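Local coordinates for protein putative isohexenylglutaconyl-CoA hydratase (Pseudomonas aeruginosa, PDB 4ZU2) that probably hydrates isohexenylglutaconyl-CoA in bacterial breakdown of citronellate-type terpenes, as a member of the crotonase family, at residues Asn29-Ser32 and Leu33-Gly37. Sequence-based numbering, arbitrary orientation.
Sequences NAMS and LAMVG
The flat carbonyl group of Ser32 points its oxygen into the first turn of helix 33-47, where Val36 N donates to Ser32 O at 3.0 Å. Met35 CB and Val36 CG2 also lie against Ser32 O, the latter at 3.4 Å. The amide of Asn29 faces elsewhere: OD1 takes the N-H of Arg24, and ND2 serves the carbonyls of Ala60 and His63.

Ser32 is the N-cap. With chi1 at 57°, OG sits between its own backbone N and carbonyl carbon, which turns it to the helix start to accept from Met35 N at 2.9 Å; Met35 CB is close behind.

Beside this polar corner the two methionines cross at about a right angle. In Met35, chi1 of 179° sends CG directly opposite the backbone N, and the extended chain carries SD to 3.8 Å from Ala30 O; the bend at the thioether then swings CE toward Met31 CE, with Asn29 O nearby. Met31 bends along its chain so that CE presses between Met35 CE (3.4 Å) and Val36 CG2 (3.3 Å), both tighter than ordinary contact. Phe91 and Leu94 of helix 81-99 also touch Met31.

Met31 shares backbone hydrogen bonds with Gly67 and Asp69, in the loop that in crotonases commonly supplies an oxyanion-hole N-H. The chemistry is that of an N-capped helix start beside an apolar methionine pair: Ser32 satisfies two first-turn N-H groups, Asp72 takes that of Leu33, and the carboxylate of Asp72, if charged, would probably interact favourably with the positive N-terminal end of the helix dipole.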
loop_
_atom_site.group_PDB
_atom_site.type_symbol
_atom_site.label_atom_id
_atom_site.label_comp_id
_atom_site.label_asym_id
_atom_site.label_seq_id
_atom_site.Cartn_x
_atom_site.Cartn_y
_atom_site.Cartn_z
ATOM N N ASN A 29 -16.885 23.973 9.949
ATOM C CA ASN A 29 -16.786 23.867 8.501
ATOM C C ASN A 29 -17.373 22.581 7.932
ATOM O O ASN A 29 -16.772 21.936 7.071
ATOM C CB ASN A 29 -15.334 24.006 8.079
ATOM C CG ASN A 29 -14.786 25.373 8.370
ATOM O OD1 ASN A 29 -15.454 26.381 8.108
ATOM N ND2 ASN A 29 -13.564 25.426 8.893
ATOM N N ALA A 30 -18.539 22.210 8.441
ATOM C CA ALA A 30 -19.210 20.987 8.021
ATOM C C ALA A 30 -19.517 21.118 6.534
ATOM O O ALA A 30 -19.771 22.200 6.030
ATOM C CB ALA A 30 -20.487 20.784 8.846
ATOM N N MET A 31 -19.422 20.032 5.805
ATOM C CA MET A 31 -19.780 20.074 4.394
ATOM C C MET A 31 -21.257 20.188 4.284
ATOM O O MET A 31 -21.971 19.274 4.628
ATOM C CB MET A 31 -19.407 18.798 3.702
ATOM C CG MET A 31 -17.971 18.582 3.722
ATOM S SD MET A 31 -17.293 18.325 2.087
ATOM C CE MET A 31 -17.956 19.741 1.266
ATOM N N SER A 32 -21.711 21.329 3.809
ATOM C CA SER A 32 -23.063 21.456 3.477
ATOM C C SER A 32 -23.214 20.998 2.031
ATOM O O SER A 32 -22.255 20.879 1.294
ATOM C CB SER A 32 -23.487 22.902 3.656
ATOM O OG SER A 32 -22.700 23.811 2.888
ATOM N N LEU A 33 -24.458 20.801 1.642
ATOM C CA LEU A 33 -24.861 20.531 0.264
ATOM C C LEU A 33 -24.410 21.703 -0.632
ATOM O O LEU A 33 -23.834 21.508 -1.696
ATOM C CB LEU A 33 -26.395 20.400 0.264
ATOM C CG LEU A 33 -27.185 19.314 -0.440
ATOM C CD1 LEU A 33 -28.553 19.300 0.241
ATOM C CD2 LEU A 33 -27.345 19.585 -1.962
ATOM N N ALA A 34 -24.663 22.928 -0.167
ATOM C CA ALA A 34 -24.098 24.133 -0.814
ATOM C C ALA A 34 -22.545 24.127 -0.975
ATOM O O ALA A 34 -22.021 24.409 -2.059
ATOM C CB ALA A 34 -24.553 25.366 -0.074
ATOM N N MET A 35 -21.815 23.769 0.081
ATOM C CA MET A 35 -20.355 23.760 0.012
ATOM C C MET A 35 -19.819 22.724 -1.004
ATOM O O MET A 35 -18.962 23.035 -1.789
ATOM C CB MET A 35 -19.762 23.512 1.397
ATOM C CG MET A 35 -18.249 23.462 1.400
ATOM S SD MET A 35 -17.682 23.298 3.076
ATOM C CE MET A 35 -16.439 22.084 3.184
ATOM N N VAL A 36 -20.345 21.507 -0.996
ATOM C CA VAL A 36 -19.997 20.505 -2.022
ATOM C C VAL A 36 -20.274 21.051 -3.429
ATOM O O VAL A 36 -19.474 20.886 -4.345
ATOM C CB VAL A 36 -20.817 19.181 -1.832
ATOM C CG1 VAL A 36 -20.518 18.161 -2.965
ATOM C CG2 VAL A 36 -20.529 18.544 -0.480
ATOM N N GLY A 37 -21.426 21.683 -3.612
ATOM C CA GLY A 37 -21.726 22.286 -4.899
ATOM C C GLY A 37 -20.669 23.317 -5.283
ATOM O O GLY A 37 -20.188 23.333 -6.396
#